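Local coordinates for protein alpha-2,3-sialyltransferase (Campylobacter jejuni, PDB 2P2V) that probably transfers sialic acid from a CMP-activated donor to an acceptor sugar in an alpha-2,3 linkage, this chain being the N-terminal part that probably holds the catalytic domain, at residues 38-43 with 165-170; 228-233 with 238-243; 65-70 with 152-157. All coordinates share one frame; numbering follows the deposited sequence.

Contact 1: 38-43 with 165-170. With CSF (cytidine-5'-monophosphate-3-fluoro-N-acetyl-neuraminic acid), chain O; EDO (1,2-ethanediol), chain E.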
loop_
_atom_site.group_PDB
_atom_site.type_symbol
_atom_site.label_atom_id
_atom_site.label_comp_id
_atom_site.label_asym_id
_atom_site.label_seq_id
_atom_site.Cartn_x
_atom_site.Cartn_y
_atom_site.Cartn_z
ATOM N N ARG A 38 47.825 9.070 -6.901
ATOM C CA ARG A 38 47.124 7.811 -7.140
ATOM C C ARG A 38 45.637 7.939 -7.563
ATOM O O ARG A 38 45.022 6.943 -7.957
ATOM C CB ARG A 38 47.150 6.983 -5.847
ATOM C CG ARG A 38 48.550 6.744 -5.228
ATOM C CD ARG A 38 48.501 5.698 -4.126
ATOM N NE ARG A 38 49.748 5.624 -3.350
ATOM C CZ ARG A 38 50.853 5.018 -3.799
ATOM N NH1 ARG A 38 51.957 4.993 -3.052
ATOM N NH2 ARG A 38 50.847 4.440 -5.002
ATOM N N LEU A 39 45.048 9.134 -7.470
ATOM C CA LEU A 39 43.667 9.331 -7.955
ATOM C C LEU A 39 43.621 9.107 -9.460
ATOM O O LEU A 39 44.588 9.481 -10.159
ATOM C CB LEU A 39 43.153 10.733 -7.613
ATOM C CG LEU A 39 42.838 11.027 -6.133
ATOM C CD1 LEU A 39 42.574 12.524 -5.880
ATOM C CD2 LEU A 39 41.635 10.217 -5.705
ATOM N N PRO A 40 42.529 8.508 -9.978
ATOM C CA PRO A 40 42.385 8.437 -11.423
ATOM C C PRO A 40 42.089 9.809 -12.005
ATOM O O PRO A 40 41.773 10.733 -11.257
ATOM C CB PRO A 40 41.173 7.525 -11.601
ATOM C CG PRO A 40 40.350 7.823 -10.385
ATOM C CD PRO A 40 41.373 7.885 -9.295
ATOM N N ARG A 41 42.162 9.923 -13.327
ATOM C CA ARG A 41 41.856 11.179 -14.031
ATOM C C ARG A 41 40.427 11.670 -13.814
ATOM O O ARG A 41 40.186 12.871 -13.694
ATOM C CB ARG A 41 42.035 10.985 -15.547
ATOM C CG ARG A 41 43.416 11.386 -16.087
ATOM C CD ARG A 41 43.511 12.912 -16.463
ATOM N NE ARG A 41 42.234 13.553 -16.866
ATOM C CZ ARG A 41 41.452 13.212 -17.909
ATOM N NH1 ARG A 41 41.750 12.189 -18.710
ATOM N NH2 ARG A 41 40.330 13.889 -18.142
ATOM N N GLU A 42 39.487 10.732 -13.825
ATOM C CA GLU A 42 38.080 11.078 -13.713
ATOM C C GLU A 42 37.461 10.276 -12.605
ATOM O O GLU A 42 37.817 9.123 -12.387
ATOM C CB GLU A 42 37.355 10.801 -15.016
ATOM C CG GLU A 42 37.893 11.647 -16.142
ATOM C CD GLU A 42 36.820 12.046 -17.087
ATOM O OE1 GLU A 42 36.530 11.255 -18.024
ATOM O OE2 GLU A 42 36.250 13.145 -16.877
ATOM N N TYR A 43 36.538 10.905 -11.881
ATOM C CA TYR A 43 35.901 10.231 -10.769
ATOM C C TYR A 43 34.772 11.114 -10.192
ATOM O O TYR A 43 34.772 12.332 -10.363
ATOM C CB TYR A 43 36.906 9.915 -9.637
ATOM C CG TYR A 43 37.678 11.124 -9.146
ATOM C CD1 TYR A 43 37.115 12.008 -8.190
ATOM C CD2 TYR A 43 38.983 11.395 -9.621
ATOM C CE1 TYR A 43 37.822 13.105 -7.743
ATOM C CE2 TYR A 43 39.689 12.491 -9.197
ATOM C CZ TYR A 43 39.115 13.340 -8.251
ATOM O OH TYR A 43 39.796 14.429 -7.822
ATOM N N THR A 165 35.118 0.800 -10.382
ATOM C CA THR A 165 36.348 0.913 -9.636
ATOM C C THR A 165 36.239 1.866 -8.454
ATOM O O THR A 165 36.045 3.059 -8.639
ATOM C CB THR A 165 37.539 1.376 -10.522
ATOM O OG1 THR A 165 37.542 0.614 -11.737
ATOM C CG2 THR A 165 38.820 1.106 -9.776
ATOM N N ILE A 166 36.459 1.337 -7.262
ATOM C CA ILE A 166 36.363 2.126 -6.018
ATOM C C ILE A 166 37.743 2.462 -5.451
ATOM O O ILE A 166 38.563 1.568 -5.304
ATOM C CB ILE A 166 35.584 1.305 -4.955
ATOM C CG1 ILE A 166 34.185 1.000 -5.452
ATOM C CG2 ILE A 166 35.625 1.991 -3.599
ATOM C CD1 ILE A 166 33.548 -0.130 -4.747
ATOM N N TYR A 167 37.981 3.728 -5.087
ATOM C CA TYR A 167 39.188 4.113 -4.399
ATOM C C TYR A 167 38.826 4.593 -3.048
ATOM O O TYR A 167 38.050 5.562 -2.930
ATOM C CB TYR A 167 39.854 5.266 -5.107
ATOM C CG TYR A 167 40.207 4.905 -6.523
ATOM C CD1 TYR A 167 41.514 4.508 -6.858
ATOM C CD2 TYR A 167 39.248 4.925 -7.502
ATOM C CE1 TYR A 167 41.822 4.146 -8.179
ATOM C CE2 TYR A 167 39.546 4.591 -8.838
ATOM C CZ TYR A 167 40.849 4.213 -9.148
ATOM O OH TYR A 167 41.131 3.866 -10.470
ATOM N N LEU A 168 39.389 3.950 -2.041
ATOM C CA LEU A 168 39.006 4.246 -0.671
ATOM C C LEU A 168 39.972 5.084 0.081
ATOM O O LEU A 168 41.187 4.917 -0.048
ATOM C CB LEU A 168 38.833 2.949 0.106
ATOM C CG LEU A 168 37.809 1.978 -0.458
ATOM C CD1 LEU A 168 38.020 0.643 0.268
ATOM C CD2 LEU A 168 36.373 2.482 -0.309
ATOM N N CYS A 169 39.444 5.953 0.939
ATOM C CA CYS A 169 40.276 6.733 1.801
ATOM C C CYS A 169 39.485 7.091 3.043
ATOM O O CYS A 169 38.249 6.959 3.059
ATOM C CB CYS A 169 40.808 8.002 1.116
ATOM S SG CYS A 169 39.543 9.161 0.524
ATOM N N GLY A 170 40.189 7.562 4.052
ATOM C CA GLY A 170 39.551 7.906 5.332
ATOM C C GLY A 170 38.929 6.702 6.021
ATOM O O GLY A 170 38.142 6.843 6.978
HETATM C C5A CSF O . 29.170 6.044 14.587
HETATM C C4A CSF O . 30.279 5.110 14.117
HETATM C C2A CSF O . 29.738 5.668 11.674
HETATM O O6A CSF O . 28.797 6.618 12.219
HETATM C C6A CSF O . 29.022 7.167 13.544
HETATM C C3A CSF O . 30.002 4.571 12.705
HETATM O O4A CSF O . 30.339 3.990 14.989
HETATM N N5A CSF O . 29.619 6.610 15.877
HETATM C C7A CSF O . 27.845 8.084 13.852
HETATM C C8A CSF O . 27.703 9.161 12.783
HETATM C C9A CSF O . 26.457 10.041 13.014
HETATM O O9A CSF O . 26.388 11.132 12.066
HETATM O O8A CSF O . 28.943 9.937 12.738
HETATM O O7A CSF O . 26.658 7.281 13.985
HETATM C C1A CSF O . 29.116 4.957 10.481
HETATM O OBA CSF O . 29.715 3.925 10.065
HETATM O OAA CSF O . 28.060 5.428 9.976
HETATM O O1A CSF O . 30.976 6.216 11.163
HETATM O O2A CSF O . 32.557 7.427 12.630
HETATM N N1 CSF O . 36.136 5.596 9.660
HETATM C C2 CSF O . 37.161 4.637 9.924
HETATM N N3 CSF O . 38.057 4.839 10.934
HETATM C C4 CSF O . 37.988 5.968 11.676
HETATM C C5 CSF O . 36.993 6.922 11.430
HETATM C C6 CSF O . 36.072 6.717 10.407
HETATM C "C3'" CSF O . 32.873 5.038 8.946
HETATM C "C2'" CSF O . 34.166 4.262 8.783
HETATM C "C1'" CSF O . 35.186 5.376 8.547
HETATM O "O4'" CSF O . 34.483 6.596 8.221
HETATM C "C4'" CSF O . 33.076 6.354 8.205
HETATM P PA CSF O . 31.691 7.656 11.416
HETATM O "O5'" CSF O . 32.709 7.784 10.154
HETATM C "C5'" CSF O . 32.307 7.527 8.810
HETATM O "O3'" CSF O . 31.790 4.342 8.339
HETATM O "O2'" CSF O . 34.083 3.390 7.623
HETATM N N4 CSF O . 38.882 6.194 12.686
HETATM O O2 CSF O . 37.204 3.580 9.235
HETATM O O3A CSF O . 30.760 8.828 11.298
HETATM C C10 CSF O . 28.675 6.883 16.796
HETATM O O10 CSF O . 27.463 6.704 16.605
HETATM C C11 CSF O . 29.191 7.454 18.097
HETATM F F3A CSF O . 28.890 3.761 12.722
HETATM C C1 EDO E . 37.145 13.921 -12.080
HETATM O O1 EDO E . 35.925 13.894 -12.818
HETATM C C2 EDO E . 37.272 15.189 -11.280
HETATM O O2 EDO E . 38.605 15.664 -11.529
#
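Pro40 meets the ring of Tyr167, in a contact that lays the connection between two strands of a parallel sheet against a third. The sheet belongs to the nucleotide-binding, Rossmann-like alpha/beta domain of the sialyltransferase. Residues 38-43 lead from strand 21-25 to strand 44-48, while strand 165-169 lies on the other side of 21-25. That strand begins with Thr165 and Ile166. Thr165 bonds through its backbone to Gln20 and Ile22, whereas the side chain of Ile166 packs on Cys155 and Ile159 of helix 150-161. Tyr167 is the residue that reaches the loop. With CG anti to the carbonyl carbon (chi1 -59°), its side chain leaves the strand toward the loop and turns a face of the buried ring to the proline. Pro40 CD sits over the centre of that face, 3.7 Å from the ring centroid and only 12° off the normal, a well-formed CH-pi contact. Toward the phenol end, Pro40 CG lies 3.7 Å from Tyr167 CE2, and Pro40 CB is 3.8 Å from Tyr167 OH, so three carbons of the pyrrolidine ring follow the aromatic ring outward. The carbonyl O of Arg38 approaches Tyr167 CE1 obliquely at 4.3 Å. Next along the strand, Leu168 packs on Ile225 and Cys155, and Cys169 on Ala25. The segment ends in the donor pocket at Gly170, whose carbonyl O is 3.6 Å from N1 of the bound donor analogue's cytosine.

Contact 2: 228-233 with 238-243. With EDO (1,2-ethanediol), chain I.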
loop_
_atom_site.group_PDB
_atom_site.type_symbol
_atom_site.label_atom_id
_atom_site.label_comp_id
_atom_site.label_asym_id
_atom_site.label_seq_id
_atom_site.Cartn_x
_atom_site.Cartn_y
_atom_site.Cartn_z
ATOM N N LEU A 228 44.054 4.587 -1.242
ATOM C CA LEU A 228 44.708 5.832 -1.669
ATOM C C LEU A 228 45.711 6.361 -0.620
ATOM O O LEU A 228 46.507 7.252 -0.918
ATOM C CB LEU A 228 43.646 6.922 -1.951
ATOM C CG LEU A 228 42.640 6.789 -3.086
ATOM C CD1 LEU A 228 41.614 7.934 -2.983
ATOM C CD2 LEU A 228 43.307 6.830 -4.460
ATOM N N CYS A 229 45.646 5.844 0.606
ATOM C CA CYS A 229 46.423 6.373 1.721
ATOM C C CYS A 229 47.565 5.411 2.083
ATOM O O CYS A 229 47.330 4.315 2.576
ATOM C CB CYS A 229 45.516 6.654 2.917
ATOM S SG CYS A 229 44.049 7.653 2.378
ATOM N N ASP A 230 48.798 5.820 1.766
ATOM C CA ASP A 230 49.988 4.961 1.934
ATOM C C ASP A 230 50.219 4.416 3.325
ATOM O O ASP A 230 50.619 3.257 3.495
ATOM C CB ASP A 230 51.243 5.730 1.490
ATOM C CG ASP A 230 51.232 6.047 0.009
ATOM O OD1 ASP A 230 50.145 6.224 -0.567
ATOM O OD2 ASP A 230 52.322 6.123 -0.599
ATOM N N ASP A 231 49.980 5.262 4.317
ATOM C CA ASP A 231 50.300 4.929 5.710
ATOM C C ASP A 231 49.113 4.412 6.534
ATOM O O ASP A 231 49.178 4.388 7.776
ATOM C CB ASP A 231 50.940 6.149 6.399
ATOM C CG ASP A 231 52.283 6.531 5.777
ATOM O OD1 ASP A 231 53.120 5.609 5.572
ATOM O OD2 ASP A 231 52.488 7.741 5.486
ATOM N N SER A 232 48.038 3.999 5.849
ATOM C CA SER A 232 46.804 3.590 6.512
ATOM C C SER A 232 46.715 2.090 6.555
ATOM O O SER A 232 47.131 1.408 5.611
ATOM C CB SER A 232 45.607 4.066 5.713
ATOM O OG SER A 232 45.597 3.386 4.461
ATOM N N ILE A 233 46.112 1.594 7.632
ATOM C CA ILE A 233 45.765 0.179 7.799
ATOM C C ILE A 233 45.105 -0.447 6.559
ATOM O O ILE A 233 45.372 -1.608 6.205
ATOM C CB ILE A 233 44.799 0.013 8.992
ATOM C CG1 ILE A 233 45.545 0.163 10.321
ATOM C CG2 ILE A 233 44.117 -1.329 8.945
ATOM C CD1 ILE A 233 46.787 -0.733 10.457
ATOM N N PHE A 238 43.834 -3.897 1.014
ATOM C CA PHE A 238 43.566 -3.601 -0.381
ATOM C C PHE A 238 44.789 -2.944 -0.962
ATOM O O PHE A 238 45.483 -2.199 -0.234
ATOM C CB PHE A 238 42.327 -2.694 -0.492
ATOM C CG PHE A 238 41.115 -3.358 0.051
ATOM C CD1 PHE A 238 40.795 -3.241 1.403
ATOM C CD2 PHE A 238 40.383 -4.225 -0.738
ATOM C CE1 PHE A 238 39.712 -3.927 1.919
ATOM C CE2 PHE A 238 39.287 -4.897 -0.219
ATOM C CZ PHE A 238 38.984 -4.756 1.116
ATOM N N PRO A 239 45.078 -3.234 -2.248
ATOM C CA PRO A 239 46.224 -2.634 -2.937
ATOM C C PRO A 239 46.077 -1.126 -3.053
ATOM O O PRO A 239 44.997 -0.632 -3.462
ATOM C CB PRO A 239 46.128 -3.228 -4.351
ATOM C CG PRO A 239 44.682 -3.668 -4.484
ATOM C CD PRO A 239 44.347 -4.160 -3.126
ATOM N N LEU A 240 47.152 -0.400 -2.730
ATOM C CA LEU A 240 47.246 0.993 -3.149
ATOM C C LEU A 240 47.101 1.100 -4.649
ATOM O O LEU A 240 47.661 0.303 -5.436
ATOM C CB LEU A 240 48.552 1.666 -2.699
ATOM C CG LEU A 240 48.865 1.821 -1.218
ATOM C CD1 LEU A 240 50.320 2.289 -1.086
ATOM C CD2 LEU A 240 47.892 2.795 -0.510
ATOM N N SER A 241 46.330 2.088 -5.057
ATOM C CA SER A 241 46.196 2.489 -6.437
ATOM C C SER A 241 47.592 2.918 -6.965
ATOM O O SER A 241 48.407 3.500 -6.216
ATOM C CB SER A 241 45.252 3.694 -6.478
ATOM O OG SER A 241 44.706 3.807 -7.764
ATOM N N ILE A 242 47.836 2.680 -8.239
ATOM C CA ILE A 242 49.135 3.065 -8.843
ATOM C C ILE A 242 49.378 4.580 -8.879
ATOM O O ILE A 242 48.463 5.356 -9.191
ATOM C CB ILE A 242 49.311 2.453 -10.237
ATOM C CG1 ILE A 242 49.616 0.947 -10.105
ATOM C CG2 ILE A 242 50.469 3.155 -11.017
ATOM C CD1 ILE A 242 49.523 0.164 -11.453
ATOM N N ASN A 243 50.604 4.991 -8.533
ATOM C CA ASN A 243 51.015 6.381 -8.643
ATOM C C ASN A 243 51.074 6.752 -10.120
ATOM O O ASN A 243 52.027 6.370 -10.818
ATOM C CB ASN A 243 52.353 6.581 -7.937
ATOM C CG ASN A 243 52.945 7.968 -8.147
ATOM O OD1 ASN A 243 52.429 8.773 -8.911
ATOM N ND2 ASN A 243 54.054 8.238 -7.463
HETATM C C1 EDO I . 53.656 9.146 -13.177
HETATM O O1 EDO I . 53.284 8.091 -14.069
HETATM C C2 EDO I . 54.370 8.570 -11.975
HETATM O O2 EDO I . 54.241 9.464 -10.875
#
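Leu240 and Asp230 cross at about a right angle, the leucine laying its two methyls against the start of a beta turn. With CG anti to the carbonyl carbon (chi1 -63°), the fork of Leu240 is brought up to the turn, and each branch meets a different part. CD2 reaches the backbone, 3.5 Å from Cys229 O and 3.9 Å from Asp230 CA. CD1 stands beside the carboxylate, 4.0 Å from Asp230 OD1. A second, looser meeting is that of Leu228 CD2 with Ser241 CB at 4.2 Å, where Leu228 also rests on Leu39 and Tyr167. The turn itself is type I, from Cys229 to Ser232, and follows the edge strand 224-227. Its weak backbone bond, Ser232 N to Cys229 O, is reinforced by the serine hydroxyl: Ser232 OG donates to Cys229 O over 2.7 Å, tilted 28° from the carbonyl plane. Residues 238-243 come back beside that strand, with Pro239 and Ser241 each bonded through the backbone to Ala227. Between the two segments the chemistry is van der Waals packing, with polar cohesion supplied from outside: Arg38 salt-bridges Asp230 and also bonds Ser241 O, so one guanidinium ties the two halves together and probably stabilises the aspartate as an anion.

Contact 3: 65-70 with 152-157. With CSF (cytidine-5'-monophosphate-3-fluoro-N-acetyl-neuraminic acid), chain O; EDO (1,2-ethanediol), chain D.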
loop_
_atom_site.group_PDB
_atom_site.type_symbol
_atom_site.label_atom_id
_atom_site.label_comp_id
_atom_site.label_asym_id
_atom_site.label_seq_id
_atom_site.Cartn_x
_atom_site.Cartn_y
_atom_site.Cartn_z
ATOM N N ALA A 65 27.403 12.191 -4.025
ATOM C CA ALA A 65 26.298 11.866 -3.099
ATOM C C ALA A 65 26.865 11.974 -1.710
ATOM O O ALA A 65 27.998 11.595 -1.470
ATOM C CB ALA A 65 25.786 10.499 -3.279
ATOM N N VAL A 66 26.015 12.386 -0.770
ATOM C CA VAL A 66 26.387 12.287 0.617
ATOM C C VAL A 66 25.486 11.296 1.285
ATOM O O VAL A 66 24.354 11.075 0.827
ATOM C CB VAL A 66 26.217 13.663 1.402
ATOM C CG1 VAL A 66 27.253 14.737 0.918
ATOM C CG2 VAL A 66 24.785 14.192 1.288
ATOM N N PHE A 67 25.940 10.749 2.425
ATOM C CA PHE A 67 25.203 9.646 3.048
ATOM C C PHE A 67 25.128 9.939 4.516
ATOM O O PHE A 67 26.159 10.187 5.140
ATOM C CB PHE A 67 25.931 8.310 2.888
ATOM C CG PHE A 67 25.975 7.830 1.462
ATOM C CD1 PHE A 67 26.862 8.430 0.574
ATOM C CD2 PHE A 67 25.102 6.849 1.022
ATOM C CE1 PHE A 67 26.846 8.005 -0.790
ATOM C CE2 PHE A 67 25.082 6.447 -0.325
ATOM C CZ PHE A 67 25.946 7.031 -1.187
ATOM N N PHE A 68 23.924 9.845 5.055
ATOM C CA PHE A 68 23.697 10.173 6.507
ATOM C C PHE A 68 22.845 9.100 7.173
ATOM O O PHE A 68 21.945 8.480 6.556
ATOM C CB PHE A 68 22.922 11.514 6.620
ATOM C CG PHE A 68 23.631 12.721 6.027
ATOM C CD1 PHE A 68 24.937 13.107 6.427
ATOM C CD2 PHE A 68 22.998 13.473 5.054
ATOM C CE1 PHE A 68 25.571 14.207 5.838
ATOM C CE2 PHE A 68 23.604 14.604 4.520
ATOM C CZ PHE A 68 24.914 14.974 4.935
ATOM N N ASN A 69 23.065 8.915 8.480
ATOM C CA ASN A 69 22.360 7.918 9.249
ATOM C C ASN A 69 20.978 8.440 9.702
ATOM O O ASN A 69 20.766 9.658 9.879
ATOM C CB ASN A 69 23.211 7.531 10.509
ATOM C CG ASN A 69 24.494 6.705 10.133
ATOM O OD1 ASN A 69 24.573 6.074 9.059
ATOM N ND2 ASN A 69 25.484 6.750 10.992
ATOM N N PRO A 70 20.025 7.535 9.841
ATOM C CA PRO A 70 18.652 7.935 10.058
ATOM C C PRO A 70 18.519 8.729 11.346
ATOM O O PRO A 70 17.687 9.589 11.414
ATOM C CB PRO A 70 17.936 6.617 10.253
ATOM C CG PRO A 70 18.743 5.632 9.454
ATOM C CD PRO A 70 20.157 6.069 9.671
ATOM N N VAL A 152 31.738 0.950 3.915
ATOM C CA VAL A 152 31.254 -0.260 3.265
ATOM C C VAL A 152 29.888 -0.046 2.646
ATOM O O VAL A 152 29.673 -0.413 1.534
ATOM C CB VAL A 152 31.227 -1.489 4.222
ATOM C CG1 VAL A 152 30.826 -2.803 3.526
ATOM C CG2 VAL A 152 32.583 -1.680 4.887
ATOM N N TYR A 153 28.958 0.604 3.363
ATOM C CA TYR A 153 27.631 0.854 2.803
ATOM C C TYR A 153 27.723 1.647 1.511
ATOM O O TYR A 153 27.063 1.309 0.527
ATOM C CB TYR A 153 26.783 1.633 3.866
ATOM C CG TYR A 153 25.327 1.744 3.526
ATOM C CD1 TYR A 153 24.407 0.857 4.073
ATOM C CD2 TYR A 153 24.870 2.742 2.670
ATOM C CE1 TYR A 153 23.074 0.963 3.719
ATOM C CE2 TYR A 153 23.544 2.846 2.308
ATOM C CZ TYR A 153 22.662 1.970 2.872
ATOM O OH TYR A 153 21.337 2.067 2.552
ATOM N N MET A 154 28.538 2.701 1.518
ATOM C CA MET A 154 28.732 3.544 0.349
ATOM C C MET A 154 29.305 2.729 -0.821
ATOM O O MET A 154 28.944 2.995 -2.002
ATOM C CB MET A 154 29.671 4.720 0.652
ATOM C CG MET A 154 28.980 5.822 1.531
ATOM S SD MET A 154 29.995 7.302 1.630
ATOM C CE MET A 154 31.259 6.672 2.666
ATOM N N CYS A 155 30.181 1.782 -0.508
ATOM C CA CYS A 155 30.709 0.865 -1.597
ATOM C C CYS A 155 29.589 0.047 -2.249
ATOM O O CYS A 155 29.514 -0.076 -3.481
ATOM C CB CYS A 155 31.764 -0.091 -1.029
ATOM S SG CYS A 155 33.307 0.731 -0.606
ATOM N N ALA A 156 28.717 -0.518 -1.419
ATOM C CA ALA A 156 27.568 -1.289 -1.880
ATOM C C ALA A 156 26.684 -0.405 -2.742
ATOM O O ALA A 156 26.239 -0.792 -3.840
ATOM C CB ALA A 156 26.775 -1.944 -0.605
ATOM N N ILE A 157 26.426 0.838 -2.289
ATOM C CA ILE A 157 25.591 1.731 -3.056
ATOM C C ILE A 157 26.236 2.006 -4.431
ATOM O O ILE A 157 25.553 1.940 -5.481
ATOM C CB ILE A 157 25.385 3.102 -2.315
ATOM C CG1 ILE A 157 24.441 2.882 -1.126
ATOM C CG2 ILE A 157 24.771 4.123 -3.269
ATOM C CD1 ILE A 157 22.960 2.832 -1.465
HETATM C C5A CSF O . 29.170 6.044 14.587
HETATM C C4A CSF O . 30.279 5.110 14.117
HETATM C C2A CSF O . 29.738 5.668 11.674
HETATM O O6A CSF O . 28.797 6.618 12.219
HETATM C C6A CSF O . 29.022 7.167 13.544
HETATM C C3A CSF O . 30.002 4.571 12.705
HETATM O O4A CSF O . 30.339 3.990 14.989
HETATM N N5A CSF O . 29.619 6.610 15.877
HETATM C C7A CSF O . 27.845 8.084 13.852
HETATM C C8A CSF O . 27.703 9.161 12.783
HETATM C C9A CSF O . 26.457 10.041 13.014
HETATM O O9A CSF O . 26.388 11.132 12.066
HETATM O O8A CSF O . 28.943 9.937 12.738
HETATM O O7A CSF O . 26.658 7.281 13.985
HETATM C C1A CSF O . 29.116 4.957 10.481
HETATM O OBA CSF O . 29.715 3.925 10.065
HETATM O OAA CSF O . 28.060 5.428 9.976
HETATM O O1A CSF O . 30.976 6.216 11.163
HETATM O O2A CSF O . 32.557 7.427 12.630
HETATM N N1 CSF O . 36.136 5.596 9.660
HETATM C C2 CSF O . 37.161 4.637 9.924
HETATM N N3 CSF O . 38.057 4.839 10.934
HETATM C C4 CSF O . 37.988 5.968 11.676
HETATM C C5 CSF O . 36.993 6.922 11.430
HETATM C C6 CSF O . 36.072 6.717 10.407
HETATM C "C3'" CSF O . 32.873 5.038 8.946
HETATM C "C2'" CSF O . 34.166 4.262 8.783
HETATM C "C1'" CSF O . 35.186 5.376 8.547
HETATM O "O4'" CSF O . 34.483 6.596 8.221
HETATM C "C4'" CSF O . 33.076 6.354 8.205
HETATM P PA CSF O . 31.691 7.656 11.416
HETATM O "O5'" CSF O . 32.709 7.784 10.154
HETATM C "C5'" CSF O . 32.307 7.527 8.810
HETATM O "O3'" CSF O . 31.790 4.342 8.339
HETATM O "O2'" CSF O . 34.083 3.390 7.623
HETATM N N4 CSF O . 38.882 6.194 12.686
HETATM O O2 CSF O . 37.204 3.580 9.235
HETATM O O3A CSF O . 30.760 8.828 11.298
HETATM C C10 CSF O . 28.675 6.883 16.796
HETATM O O10 CSF O . 27.463 6.704 16.605
HETATM C C11 CSF O . 29.191 7.454 18.097
HETATM F F3A CSF O . 28.890 3.761 12.722
HETATM C C1 EDO D . 25.229 3.176 7.910
HETATM O O1 EDO D . 24.373 3.160 9.074
HETATM C C2 EDO D . 26.028 1.887 7.901
HETATM O O2 EDO D . 26.002 1.303 9.214
#
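Phe67, Met154 and Ile157 make the dense part of this contact. Met154 CG sits over one face of the Phe67 ring, displaced toward the rim, 3.7 Å from the centroid and 20° off the normal, as a CH-pi donor. With Met154 extended at chi2, its SD comes 3.5 Å from Phe67 CD1 in an oblique Met-aromatic contact, and the bend at chi3 turns CE away from the ring. Ile157, one helical turn further, runs alongside the phenylalanine, pointing the other way: its CG1 is 3.7 Å from Phe67 CE2 and its CG2 3.8 Å from Phe67 CZ. Tyr153 is more distant, its CD2 4.4 Å from Phe67 CD2, and its hydroxyl bonds instead to Thr98 O. This is helix-on-sheet packing in a Rossmann-like domain: strand 62-68 lies within the parallel sheet, helix 150-161 covers a face of it, and the local axes run at 134° with a closest approach of 10.2 Å. Phe46 and Phe95, on the flanking strands, add their rings to the Phe67 cluster. Beyond the strand's C-terminal end the packing gives way to the ligand pocket, where Asn69 turns to bound groups. Its ND2 gives a nearly straight bond (168°) to the carboxylate OAA of the donor analogue at 3.1 Å, and a weak, bent one to O7A, while OD1 accepts from O1 of a 1,2-ethanediol that also bonds Ile148 O.

How the contacts relate
Contact 3 lies near the centre of the chain, whereas contacts 1 and 2 are buried closer to its periphery, at the end of the sheet where strands 165-169 and 224-227 run. The chemistry shifts accordingly: contact 3 is an apolar cluster between a strand and a helix, contact 1 joins a strand to a loop through one proline-aromatic pair, and contact 2 joins two loop segments. Contacts 1 and 2 touch directly, notably where Cys169 CB packs 3.5 Å from Cys229 SG. Helix 150-161 leads into strand 165-169, linking contact 3 to contact 1, and each supplies a residue lining the donor-analogue pocket; contact 2 stands back from it.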